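Long-range contacts in cell wall surface anchor family protein (Streptococcus pneumoniae, PDB 4OQ1), which is the ancillary pilin RrgC, which probably attaches the pneumococcal pilus to the bacterial cell wall: residues D27-V31 and F127-T133; Y315-W321 and P335-G341. The protein carries 3 engineered substitutions. The contacts are given in a common frame with arbitrary orientation. Residues are numbered along the deposited sequence.

Contact 1. Residues D27-V31 and F127-T133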
# COMPACT_ATOMS: atom_id res chain seq x y z
N ASP A 27 2.43 8.29 -47.09
CA ASP A 27 3.00 7.49 -45.97
C ASP A 27 3.65 8.34 -44.87
O ASP A 27 4.86 8.67 -44.89
CB ASP A 27 3.93 6.39 -46.45
CG ASP A 27 4.17 5.35 -45.38
OD1 ASP A 27 3.42 4.35 -45.31
OD2 ASP A 27 5.08 5.59 -44.58
N HIS A 28 2.81 8.72 -43.90
CA HIS A 28 3.25 9.54 -42.84
C HIS A 28 3.33 8.73 -41.55
O HIS A 28 2.59 7.72 -41.32
CB HIS A 28 2.31 10.73 -42.62
CG HIS A 28 2.27 11.69 -43.74
ND1 HIS A 28 3.16 12.74 -43.85
CD2 HIS A 28 1.43 11.79 -44.80
CE1 HIS A 28 2.89 13.42 -44.94
NE2 HIS A 28 1.84 12.88 -45.53
N THR A 29 4.23 9.18 -40.73
CA THR A 29 4.34 8.69 -39.37
C THR A 29 4.02 9.81 -38.32
O THR A 29 4.51 10.94 -38.41
CB THR A 29 5.75 8.16 -39.07
OG1 THR A 29 6.06 7.10 -39.98
CG2 THR A 29 5.81 7.64 -37.67
N LEU A 30 3.20 9.42 -37.34
CA LEU A 30 2.88 10.28 -36.19
C LEU A 30 3.57 9.71 -34.92
O LEU A 30 3.49 8.56 -34.60
CB LEU A 30 1.35 10.35 -35.97
CG LEU A 30 0.88 11.09 -34.70
CD1 LEU A 30 1.13 12.55 -34.68
CD2 LEU A 30 -0.62 10.75 -34.49
N VAL A 31 4.27 10.60 -34.24
CA VAL A 31 4.92 10.29 -32.93
C VAL A 31 4.04 10.95 -31.80
O VAL A 31 3.66 12.15 -31.91
CB VAL A 31 6.39 10.87 -32.95
CG1 VAL A 31 6.98 11.07 -31.57
CG2 VAL A 31 7.34 9.99 -33.76
N PHE A 127 -4.95 15.97 -35.54
CA PHE A 127 -3.69 16.14 -36.25
C PHE A 127 -3.86 16.21 -37.79
O PHE A 127 -4.73 15.57 -38.35
CB PHE A 127 -2.67 15.07 -35.80
CG PHE A 127 -2.98 13.65 -36.19
CD1 PHE A 127 -2.50 13.12 -37.38
CD2 PHE A 127 -3.81 12.89 -35.40
CE1 PHE A 127 -2.72 11.80 -37.74
CE2 PHE A 127 -4.11 11.57 -35.76
CZ PHE A 127 -3.59 11.03 -36.93
N GLU A 128 -2.88 16.81 -38.49
CA GLU A 128 -3.06 16.96 -39.93
C GLU A 128 -1.77 16.49 -40.59
O GLU A 128 -0.69 16.88 -40.16
CB GLU A 128 -3.42 18.39 -40.26
CG GLU A 128 -3.51 18.60 -41.77
CD GLU A 128 -3.88 19.99 -42.15
OE1 GLU A 128 -4.93 20.12 -42.76
OE2 GLU A 128 -3.13 20.94 -41.84
N MET A 129 -1.94 15.55 -41.55
CA MET A 129 -0.89 15.16 -42.51
C MET A 129 -1.08 15.83 -43.91
O MET A 129 -2.07 15.66 -44.55
CB MET A 129 -1.01 13.65 -42.63
CG MET A 129 -0.68 12.96 -41.29
SD MET A 129 0.97 13.42 -40.69
CE MET A 129 1.20 12.02 -39.57
N THR A 130 -0.11 16.61 -44.36
CA THR A 130 -0.16 17.13 -45.72
C THR A 130 1.11 16.73 -46.48
O THR A 130 2.04 16.22 -45.88
CB THR A 130 -0.30 18.64 -45.69
OG1 THR A 130 0.92 19.22 -45.27
CG2 THR A 130 -1.35 19.05 -44.76
N ASP A 131 1.17 16.94 -47.81
CA ASP A 131 2.43 16.60 -48.54
C ASP A 131 3.59 17.44 -48.01
O ASP A 131 4.72 17.12 -48.32
CB ASP A 131 2.32 16.77 -50.08
CG ASP A 131 1.55 15.61 -50.76
OD1 ASP A 131 1.42 14.59 -50.10
OD2 ASP A 131 1.09 15.72 -51.93
N GLN A 132 3.32 18.51 -47.24
CA GLN A 132 4.38 19.37 -46.67
C GLN A 132 4.83 19.05 -45.26
O GLN A 132 5.70 19.73 -44.71
CB GLN A 132 3.89 20.80 -46.61
CG GLN A 132 3.31 21.32 -47.92
CD GLN A 132 4.22 21.06 -49.10
OE1 GLN A 132 5.45 21.14 -48.99
NE2 GLN A 132 3.62 20.75 -50.25
N THR A 133 4.19 18.05 -44.66
CA THR A 133 4.39 17.64 -43.28
C THR A 133 5.79 17.11 -43.15
O THR A 133 6.11 16.13 -43.84
CB THR A 133 3.46 16.42 -42.92
OG1 THR A 133 2.09 16.85 -42.92
CG2 THR A 133 3.85 15.80 -41.58

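Contact 2. Residues Y315-W321 and P335-G341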
# COMPACT_ATOMS: atom_id res chain seq x y z
N TYR A 315 3.02 -1.63 28.78
CA TYR A 315 1.96 -2.24 29.49
C TYR A 315 1.35 -3.42 28.75
O TYR A 315 0.95 -3.31 27.59
CB TYR A 315 0.87 -1.24 29.78
CG TYR A 315 1.21 -0.27 30.97
CD1 TYR A 315 2.48 -0.17 31.52
CD2 TYR A 315 0.21 0.51 31.53
CE1 TYR A 315 2.73 0.71 32.59
CE2 TYR A 315 0.45 1.38 32.57
CZ TYR A 315 1.70 1.48 33.10
OH TYR A 315 1.88 2.37 34.13
N GLY A 316 1.14 -4.50 29.48
CA GLY A 316 0.57 -5.71 28.90
C GLY A 316 1.02 -6.93 29.67
O GLY A 316 1.64 -6.78 30.70
N THR A 317 0.70 -8.10 29.15
CA THR A 317 1.01 -9.38 29.78
C THR A 317 2.14 -10.09 29.02
O THR A 317 2.14 -10.10 27.76
CB THR A 317 -0.24 -10.22 29.81
OG1 THR A 317 -1.15 -9.57 30.69
CG2 THR A 317 0.04 -11.68 30.26
N TYR A 318 3.13 -10.59 29.77
CA TYR A 318 4.24 -11.21 29.22
C TYR A 318 4.55 -12.55 29.93
O TYR A 318 3.90 -12.89 30.92
CB TYR A 318 5.44 -10.33 29.35
CG TYR A 318 5.33 -9.00 28.67
CD1 TYR A 318 5.73 -8.84 27.39
CD2 TYR A 318 4.77 -7.94 29.31
CE1 TYR A 318 5.58 -7.66 26.73
CE2 TYR A 318 4.66 -6.70 28.69
CZ TYR A 318 5.08 -6.57 27.40
OH TYR A 318 5.06 -5.41 26.75
N TYR A 319 5.55 -13.24 29.45
CA TYR A 319 5.95 -14.58 29.90
C TYR A 319 7.47 -14.78 29.87
O TYR A 319 8.14 -14.47 28.86
CB TYR A 319 5.28 -15.70 29.11
CG TYR A 319 3.79 -15.59 28.96
CD1 TYR A 319 2.93 -16.22 29.81
CD2 TYR A 319 3.26 -14.79 27.93
CE1 TYR A 319 1.58 -16.05 29.66
CE2 TYR A 319 1.92 -14.60 27.80
CZ TYR A 319 1.10 -15.26 28.64
OH TYR A 319 -0.21 -15.05 28.46
N LEU A 320 8.00 -15.37 30.96
CA LEU A 320 9.37 -15.79 31.03
C LEU A 320 9.35 -17.25 30.57
O LEU A 320 8.85 -18.11 31.32
CB LEU A 320 9.96 -15.76 32.45
CG LEU A 320 10.01 -14.33 33.10
CD1 LEU A 320 10.64 -14.41 34.48
CD2 LEU A 320 10.87 -13.44 32.26
N TRP A 321 9.81 -17.46 29.35
CA TRP A 321 9.92 -18.82 28.75
C TRP A 321 11.25 -19.36 29.15
O TRP A 321 12.31 -18.77 28.76
CB TRP A 321 9.80 -18.78 27.22
CG TRP A 321 10.09 -20.10 26.53
CD1 TRP A 321 11.29 -20.54 26.12
CD2 TRP A 321 9.15 -21.11 26.21
NE1 TRP A 321 11.17 -21.83 25.57
CE2 TRP A 321 9.84 -22.14 25.55
CE3 TRP A 321 7.79 -21.21 26.34
CZ2 TRP A 321 9.20 -23.33 25.13
CZ3 TRP A 321 7.16 -22.38 25.87
CH2 TRP A 321 7.86 -23.39 25.31
N PRO A 335 5.64 -21.36 31.58
CA PRO A 335 6.39 -20.09 31.66
C PRO A 335 5.82 -19.29 32.81
O PRO A 335 4.65 -19.43 33.17
CB PRO A 335 6.04 -19.42 30.35
CG PRO A 335 5.91 -20.57 29.45
CD PRO A 335 5.02 -21.51 30.28
N VAL A 336 6.60 -18.33 33.27
CA VAL A 336 6.12 -17.45 34.33
C VAL A 336 5.36 -16.23 33.72
O VAL A 336 5.95 -15.42 33.02
CB VAL A 336 7.29 -16.86 35.09
CG1 VAL A 336 6.79 -15.96 36.17
CG2 VAL A 336 8.13 -17.96 35.69
N SER A 337 4.08 -16.10 34.01
CA SER A 337 3.34 -14.96 33.54
C SER A 337 3.56 -13.73 34.44
O SER A 337 3.65 -13.84 35.67
CB SER A 337 1.84 -15.32 33.55
OG SER A 337 1.14 -14.21 32.92
N PHE A 338 3.65 -12.59 33.83
CA PHE A 338 3.71 -11.32 34.56
C PHE A 338 3.06 -10.26 33.74
O PHE A 338 3.09 -10.32 32.51
CB PHE A 338 5.14 -10.92 34.98
CG PHE A 338 6.10 -10.67 33.86
CD1 PHE A 338 6.53 -9.41 33.59
CD2 PHE A 338 6.61 -11.69 33.12
CE1 PHE A 338 7.37 -9.18 32.55
CE2 PHE A 338 7.47 -11.48 32.11
CZ PHE A 338 7.91 -10.21 31.83
N THR A 339 2.56 -9.23 34.44
CA THR A 339 1.71 -8.17 33.84
C THR A 339 2.37 -6.90 34.21
O THR A 339 2.76 -6.73 35.35
CB THR A 339 0.27 -8.24 34.40
OG1 THR A 339 -0.32 -9.38 33.82
CG2 THR A 339 -0.57 -7.02 33.90
N ILE A 340 2.64 -6.08 33.22
CA ILE A 340 3.12 -4.70 33.47
C ILE A 340 1.95 -3.70 33.42
O ILE A 340 1.22 -3.69 32.45
CB ILE A 340 4.19 -4.41 32.48
CG1 ILE A 340 5.21 -5.50 32.60
CG2 ILE A 340 4.75 -3.00 32.66
CD1 ILE A 340 6.59 -5.02 32.41
N GLY A 341 1.83 -2.83 34.42
CA GLY A 341 0.61 -2.01 34.54
C GLY A 341 0.79 -0.91 35.54
O GLY A 341 1.80 -0.87 36.23
O HOH W 1 -1.15 -14.72 31.05

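Contact 1. Residues D27-V31 and F127-T133
Strands 28-31 and 127-129 run nearly antiparallel, their N-to-C directions 155° apart, yet their axes approach no closer than 9.0 Å and no hydrogen bond crosses between them. They belong to opposite ends of one mixed sheet that curls over, so they face each other through side chains across the interior of the N-terminal domain in a β-sandwich-like packing. His28 lies opposite Met129 (CA to CA, 7.0 Å) and Leu30 opposite Phe127 (8.8 Å), and all four CA-to-CB bonds point inward. Leu30 CD2 sits 3.7 Å from the Phe127 ring centroid, only 8° off the normal, a CH-pi contact over the face. Met129 reaches back so that its CE lies 3.5 Å from His28 CB and 4.0 Å from Leu30 CB, while its CB covers a face of the imidazole. His28 NE2 is hydrogen-bonded to Asn105. Beyond the strand, Thr130 to Thr133 form a type I turn, held by Thr130 N to Thr133 OG1 (2.6 Å); Thr133, its last residue, meets the histidine, Thr133 CB lying 3.7 Å from His28 CE1.

Contact 2. Residues Y315-W321 and P335-G341
Strands 316-321 and 336-340 pair antiparallel through five residue pairs, from Gly316 with Ile340 to Leu320 with Val336, in a prealbumin-like (CnaB) domain, with strand axes 4.6 Å apart and N-to-C directions at 151°. At the start, the Tyr315 ring lies over Gly341, whose CA is 3.7 Å from the ring centroid and 2° off its normal. Gly316 makes a reciprocal hydrogen-bonded pair with Ile340 (Gly316 N to Ile340 O 3.1 Å, Ile340 N to Gly316 O 2.8 Å); at its backbone angles a CB would collide with the preceding carbonyl. Thr317 pairs with Thr339 through their hydroxyls, OG1 to OG1 3.2 Å. Tyr318 N bonds Phe338 O at 2.8 Å, and Tyr318 CB packs over the Phe338 ring, 3.8 Å from its centroid. On the face shared with Thr317, a water links Tyr319 OH (2.8 Å) and Ser337 OG (3.0 Å). Leu320 N reaches Val336 O at 2.9 Å, and Leu320 CD2 lies 3.9 Å from Phe338 CE2. Trp321 CE3 touches Pro335 CG at 3.7 Å. Strand 316-322 is flanked on its other edge by strand 277-284, while the face bearing Leu320, Phe338 and Ile340 packs against strand 260-266.

In the fold
Contacts 1 and 2 lie in different domains on opposite sides of the chain's centre, 44 and 34 Å from it respectively. Their centres are 77 Å apart and their nearest atoms about 61 Å, so neither touches the other. They also follow in series along the sequence, as expected for an elongated string of β-domains, consistent with the 33 Å radius of gyration. The kinds of evidence differ: contact 1 joins segments 96 residues apart at their closest ends, mainly through side chains and with no hydrogen bond across, and buries 314 Å², whereas contact 2 joins sheet neighbours whose segments are 14 residues apart through six backbone hydrogen bonds and buries 724 Å². Each is structural packing within its own domain.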